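Local coordinates for uncharacterized protein (Bacteroides ovatus, PDB 4ORL) that is of unknown function but belongs to the DUF4783 family, whose members are grouped with the NTF2-like proteins, at residues Ile9-Arg14 with Gln18-Tyr23; Asn63-Arg68 with Ser72-Thr77. All blocks are in the same frame, centred on the assembly; numbering follows the deposited sequence. Where two conformers were deposited one is given.

Contact 1 (Ile9-Arg14 with Gln18-Tyr23)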
loop_
_atom_site.group_PDB
_atom_site.type_symbol
_atom_site.label_atom_id
_atom_site.label_comp_id
_atom_site.label_asym_id
_atom_site.label_seq_id
_atom_site.Cartn_x
_atom_site.Cartn_y
_atom_site.Cartn_z
ATOM N N ILE A 9 -5.572 -5.124 2.319
ATOM C CA ILE A 9 -5.703 -5.874 1.105
ATOM C C ILE A 9 -6.971 -5.460 0.342
ATOM O O ILE A 9 -6.933 -5.217 -0.867
ATOM C CB ILE A 9 -5.683 -7.391 1.399
ATOM C CG1 ILE A 9 -4.294 -7.816 1.929
ATOM C CG2 ILE A 9 -6.061 -8.159 0.149
ATOM C CD1 ILE A 9 -4.323 -9.098 2.715
ATOM N N THR A 10 -8.081 -5.335 1.056
ATOM C CA THR A 10 -9.335 -4.900 0.446
ATOM C C THR A 10 -9.207 -3.499 -0.157
ATOM O O THR A 10 -9.721 -3.240 -1.248
ATOM C CB THR A 10 -10.484 -4.967 1.471
ATOM O OG1 THR A 10 -10.666 -6.328 1.882
ATOM C CG2 THR A 10 -11.811 -4.440 0.894
ATOM N N ALA A 11 -8.484 -2.602 0.524
ATOM C CA ALA A 11 -8.271 -1.241 -0.002
ATOM C C ALA A 11 -7.575 -1.271 -1.360
ATOM O O ALA A 11 -7.947 -0.558 -2.275
ATOM C CB ALA A 11 -7.471 -0.407 0.972
ATOM N N PHE A 12 -6.563 -2.106 -1.494
ATOM C CA PHE A 12 -5.895 -2.231 -2.770
ATOM C C PHE A 12 -6.754 -2.885 -3.827
ATOM O O PHE A 12 -6.812 -2.404 -4.959
ATOM C CB PHE A 12 -4.546 -2.950 -2.639
ATOM C CG PHE A 12 -3.459 -2.060 -2.122
ATOM C CD1 PHE A 12 -2.868 -1.114 -2.943
ATOM C CD2 PHE A 12 -2.988 -2.216 -0.858
ATOM C CE1 PHE A 12 -1.864 -0.279 -2.447
ATOM C CE2 PHE A 12 -1.989 -1.369 -0.366
ATOM C CZ PHE A 12 -1.460 -0.419 -1.157
ATOM N N LYS A 13 -7.510 -3.915 -3.446
ATOM C CA LYS A 13 -8.430 -4.562 -4.398
ATOM C C LYS A 13 -9.435 -3.576 -4.964
ATOM O O LYS A 13 -9.818 -3.685 -6.132
ATOM C CB LYS A 13 -9.197 -5.716 -3.720
ATOM C CG LYS A 13 -8.360 -6.932 -3.394
ATOM C CD LYS A 13 -9.144 -8.031 -2.683
ATOM C CE LYS A 13 -8.306 -9.293 -2.593
ATOM N NZ LYS A 13 -8.217 -10.002 -3.905
ATOM N N ARG A 14 -9.832 -2.600 -4.155
ATOM C CA ARG A 14 -10.870 -1.644 -4.519
ATOM C C ARG A 14 -10.329 -0.348 -5.089
ATOM O O ARG A 14 -11.096 0.503 -5.516
ATOM C CB ARG A 14 -11.720 -1.328 -3.292
ATOM C CG ARG A 14 -12.508 -2.520 -2.779
ATOM C CD ARG A 14 -13.329 -2.186 -1.562
ATOM N NE ARG A 14 -14.142 -3.330 -1.142
ATOM C CZ ARG A 14 -15.001 -3.329 -0.122
ATOM N NH1 ARG A 14 -15.204 -2.241 0.606
ATOM N NH2 ARG A 14 -15.697 -4.426 0.138
ATOM N N GLN A 18 -9.317 6.058 0.529
ATOM C CA GLN A 18 -9.964 6.315 1.804
ATOM C C GLN A 18 -9.926 5.098 2.736
ATOM O O GLN A 18 -9.655 5.240 3.916
ATOM C CB GLN A 18 -11.376 6.861 1.609
ATOM C CG GLN A 18 -11.369 8.369 1.361
ATOM C CD GLN A 18 -10.715 9.154 2.505
ATOM O OE1 GLN A 18 -9.691 9.815 2.319
ATOM N NE2 GLN A 18 -11.274 9.029 3.702
ATOM N N GLU A 19 -10.090 3.897 2.182
ATOM C CA GLU A 19 -9.990 2.686 3.005
ATOM C C GLU A 19 -8.564 2.500 3.457
ATOM O O GLU A 19 -8.317 2.142 4.595
ATOM C CB GLU A 19 -10.474 1.448 2.252
ATOM C CG GLU A 19 -11.991 1.370 2.131
ATOM C CD GLU A 19 -12.507 0.119 1.444
ATOM O OE1 GLU A 19 -11.740 -0.841 1.265
ATOM O OE2 GLU A 19 -13.701 0.098 1.068
ATOM N N LEU A 20 -7.625 2.762 2.553
ATOM C CA LEU A 20 -6.196 2.566 2.835
ATOM C C LEU A 20 -5.720 3.511 3.934
ATOM O O LEU A 20 -4.906 3.139 4.772
ATOM C CB LEU A 20 -5.369 2.763 1.571
ATOM C CG LEU A 20 -3.868 2.394 1.604
ATOM C CD1 LEU A 20 -3.652 0.920 1.971
ATOM C CD2 LEU A 20 -3.214 2.751 0.281
ATOM N N SER A 21 -6.271 4.729 3.941
ATOM C CA SER A 21 -5.865 5.771 4.884
ATOM C C SER A 21 -6.044 5.335 6.340
ATOM O O SER A 21 -5.254 5.713 7.206
ATOM C CB SER A 21 -6.647 7.055 4.611
ATOM O OG SER A 21 -7.997 6.929 5.019
ATOM N N LYS A 22 -7.059 4.502 6.594
ATOM C CA LYS A 22 -7.316 3.946 7.927
ATOM C C LYS A 22 -6.077 3.247 8.533
ATOM O O LYS A 22 -5.872 3.261 9.756
ATOM C CB LYS A 22 -8.488 2.943 7.850
ATOM C CG LYS A 22 -8.860 2.280 9.174
ATOM C CD LYS A 22 -10.228 1.595 9.097
ATOM N N TYR A 23 -5.251 2.682 7.669
ATOM C CA TYR A 23 -4.111 1.852 8.086
ATOM C C TYR A 23 -2.745 2.558 7.944
ATOM O O TYR A 23 -1.699 1.937 8.112
ATOM C CB TYR A 23 -4.125 0.567 7.271
ATOM C CG TYR A 23 -5.445 -0.145 7.360
ATOM C CD1 TYR A 23 -5.766 -0.901 8.474
ATOM C CD2 TYR A 23 -6.389 -0.030 6.354
ATOM C CE1 TYR A 23 -6.982 -1.547 8.571
ATOM C CE2 TYR A 23 -7.620 -0.658 6.451
ATOM C CZ TYR A 23 -7.912 -1.403 7.580
ATOM O OH TYR A 23 -9.144 -2.040 7.712
#
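Glu19 OE2 accepts a salt-bridging hydrogen bond from Arg14 NH1 at 2.8 Å. The nitrogen comes in on the syn side of the carboxylate, and the oxygen lies at the edge of the guanidinium, near its plane; the N-H...O angle of 147° makes the bond bent. The two flat groups are turned 62° apart, and the side chains cross at about a right angle. Arg14 reaches the acid with its chain extended from CG to NE, and its CD lies 3.5 Å from Glu19 OE1. The methyl CG2 of Thr10 packs over one face of the guanidinium, off toward its rim, and also touches Glu19 OE1. This bridge lies on the exposed side of a helix-helix contact in an alpha+beta fold, consistent with the NTF2-like class, in which helices cover one face of a curved sheet. Inward of it, Ala11 CB points at the second helix and sits 3.5 Å from Leu20 N; the small methyl lets the backbones come close, with Ala11 CA and Leu20 CA 5.2 Å apart. Deeper still, Leu20 carries CG anti to its backbone N (chi1 -171°), which sends its methyls to the Phe12 ring: CD1 meets CE2 of Phe12 at 3.7 Å, and CD2 lies near CZ. Met48 of helix 41-54 packs against both Phe12 and Leu20, while Ile100 and Ile103 of strand 97-108 touch Leu20.

Contact 2 (Asn63-Arg68 with Ser72-Thr77)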
loop_
_atom_site.group_PDB
_atom_site.type_symbol
_atom_site.label_atom_id
_atom_site.label_comp_id
_atom_site.label_asym_id
_atom_site.label_seq_id
_atom_site.Cartn_x
_atom_site.Cartn_y
_atom_site.Cartn_z
ATOM N N ASN A 63 0.779 -11.770 -3.101
ATOM C CA ASN A 63 1.817 -12.738 -3.471
ATOM C C ASN A 63 2.572 -13.253 -2.252
ATOM O O ASN A 63 2.851 -14.451 -2.155
ATOM C CB ASN A 63 2.784 -12.108 -4.490
ATOM C CG ASN A 63 2.076 -11.617 -5.762
ATOM O OD1 ASN A 63 2.329 -10.510 -6.227
ATOM N ND2 ASN A 63 1.142 -12.373 -6.233
ATOM N N HIS A 64 2.921 -12.350 -1.336
ATOM C CA HIS A 64 3.574 -12.738 -0.074
ATOM C C HIS A 64 3.136 -11.831 1.055
ATOM O O HIS A 64 2.824 -10.674 0.846
ATOM C CB HIS A 64 5.101 -12.677 -0.196
ATOM C CG HIS A 64 5.653 -13.587 -1.236
ATOM N ND1 HIS A 64 5.700 -14.954 -1.072
ATOM C CD2 HIS A 64 6.118 -13.343 -2.487
ATOM C CE1 HIS A 64 6.186 -15.513 -2.169
ATOM N NE2 HIS A 64 6.443 -14.556 -3.043
ATOM N N GLN A 65 3.171 -12.372 2.267
ATOM C CA GLN A 65 2.865 -11.646 3.514
ATOM C C GLN A 65 3.841 -12.137 4.559
ATOM O O GLN A 65 4.199 -13.328 4.558
ATOM C CB GLN A 65 1.457 -11.986 4.026
ATOM C CG GLN A 65 0.322 -11.604 3.117
ATOM C CD GLN A 65 -1.026 -11.711 3.809
ATOM O OE1 GLN A 65 -1.242 -11.119 4.865
ATOM N NE2 GLN A 65 -1.934 -12.442 3.212
ATOM N N GLY A 66 4.207 -11.292 5.484
ATOM C CA GLY A 66 5.078 -11.743 6.533
ATOM C C GLY A 66 5.233 -10.806 7.675
ATOM O O GLY A 66 4.660 -9.727 7.692
ATOM N N LYS A 67 6.044 -11.248 8.631
ATOM C CA LYS A 67 6.259 -10.562 9.903
ATOM C C LYS A 67 7.672 -10.832 10.368
ATOM O O LYS A 67 8.162 -11.931 10.219
ATOM C CB LYS A 67 5.277 -11.101 10.968
ATOM C CG LYS A 67 5.464 -10.560 12.384
ATOM C CD LYS A 67 4.674 -11.378 13.395
ATOM C CE LYS A 67 5.000 -10.998 14.826
ATOM N NZ LYS A 67 4.455 -9.676 15.223
ATOM N N ARG A 68 8.302 -9.825 10.972
ATOM C CA ARG A 68 9.537 -10.010 11.732
ATOM C C ARG A 68 9.388 -9.123 12.951
ATOM O O ARG A 68 9.440 -7.895 12.838
ATOM C CB ARG A 68 10.757 -9.589 10.903
ATOM C CG ARG A 68 12.054 -9.389 11.681
ATOM C CD ARG A 68 12.789 -10.676 11.890
ATOM N NE ARG A 68 14.051 -10.482 12.609
ATOM C CZ ARG A 68 14.913 -11.457 12.893
ATOM N NH1 ARG A 68 14.660 -12.718 12.528
ATOM N NH2 ARG A 68 16.035 -11.175 13.552
ATOM N N SER A 72 5.928 -5.811 9.677
ATOM C CA SER A 72 5.231 -6.730 8.779
ATOM C C SER A 72 5.242 -6.192 7.365
ATOM O O SER A 72 5.569 -5.029 7.124
ATOM C CB SER A 72 3.793 -6.965 9.255
ATOM O OG SER A 72 3.057 -5.758 9.236
ATOM N N PHE A 73 4.857 -7.036 6.426
ATOM C CA PHE A 73 4.788 -6.625 5.039
ATOM C C PHE A 73 3.763 -7.415 4.274
ATOM O O PHE A 73 3.440 -8.563 4.626
ATOM C CB PHE A 73 6.146 -6.791 4.369
ATOM C CG PHE A 73 6.564 -8.226 4.197
ATOM C CD1 PHE A 73 7.283 -8.888 5.195
ATOM C CD2 PHE A 73 6.261 -8.914 3.023
ATOM C CE1 PHE A 73 7.690 -10.221 5.016
ATOM C CE2 PHE A 73 6.658 -10.244 2.849
ATOM C CZ PHE A 73 7.354 -10.892 3.850
ATOM N N VAL A 74 3.292 -6.809 3.183
ATOM C CA VAL A 74 2.484 -7.506 2.202
ATOM C C VAL A 74 2.923 -7.061 0.816
ATOM O O VAL A 74 3.131 -5.857 0.568
ATOM C CB VAL A 74 0.975 -7.297 2.435
ATOM C CG1 VAL A 74 0.614 -5.828 2.466
ATOM C CG2 VAL A 74 0.164 -8.027 1.388
ATOM N N ILE A 75 3.127 -8.049 -0.050
ATOM C CA ILE A 75 3.568 -7.841 -1.413
ATOM C C ILE A 75 2.496 -8.401 -2.327
ATOM O O ILE A 75 2.092 -9.531 -2.159
ATOM C CB ILE A 75 4.878 -8.614 -1.710
ATOM C CG1 ILE A 75 5.867 -8.505 -0.547
ATOM C CG2 ILE A 75 5.495 -8.105 -2.991
ATOM C CD1 ILE A 75 6.244 -7.091 -0.201
ATOM N N GLY A 76 2.067 -7.631 -3.312
ATOM C CA GLY A 76 1.066 -8.138 -4.242
ATOM C C GLY A 76 1.135 -7.470 -5.582
ATOM O O GLY A 76 1.938 -6.579 -5.795
ATOM N N THR A 77 0.277 -7.905 -6.492
ATOM C CA THR A 77 0.212 -7.333 -7.836
ATOM C C THR A 77 -1.135 -6.705 -8.064
ATOM O O THR A 77 -2.195 -7.362 -7.892
ATOM C CB THR A 77 0.472 -8.374 -8.920
ATOM O OG1 THR A 77 1.731 -9.007 -8.664
ATOM C CG2 THR A 77 0.509 -7.744 -10.321
#
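Strands 63-68 and 72-77 form an antiparallel beta hairpin interrupted by a classic beta bulge, where Asn63 and His64 both face Ile75. At the bulge Ile75 O accepts two backbone bonds, from Asn63 N at 2.8 Å and from His64 N at 3.1 Å, and Ile75 N returns a nearly straight one to His64 O (175°). Further along, Gly66 and Phe73 exchange a pair of backbone bonds, both 3.0 Å, Gly66 N to Phe73 O and Phe73 N to Gly66 O.

Among the apolar contacts, Phe73 folds its ring over the glycine: with chi1 at 69°, CG stands between the backbone N and the carbonyl carbon, and Gly66 CA rests 3.8 Å from the ring centroid in a CH-pi contact, while His64 CB approaches the ring edge. An alanine in place of Phe73 would probably strip the Gly66 backbone of its aromatic cover. On the other sheet face Gln65 CG lies alongside Val74 CG2, and Ile4 packs against both residues.

The side-chain bond stands beside the bulge: Thr77 OG1 donates to a lone pair of Asn63 OD1 at 2.9 Å, in the carbonyl plane.

How the contacts relate
Contact 1 closes before contact 2 opens along the chain, and their centres lie 15 Å apart within the single chain. Contact 1 joins helices 6-14 and 17-21, which pack with helix 41-54 against the sheet; contact 2 pairs strands 57-68 and 71-80 at one edge of that six-stranded mixed sheet, with 57-68 outermost. Strand 83-94 bridges them: Phe12 touches its Val87 and Cys89, and Val74 packs on Cys89 too. In one of the two conformers of Gln65, its NE2 comes within 4.1 Å of Ile9 CD1, a loose packing contact, and Lys13 NZ bonds to Phe60 O, earlier in the edge strand. The helical layer thus reaches the hairpin, consistent with an NTF2-like fold.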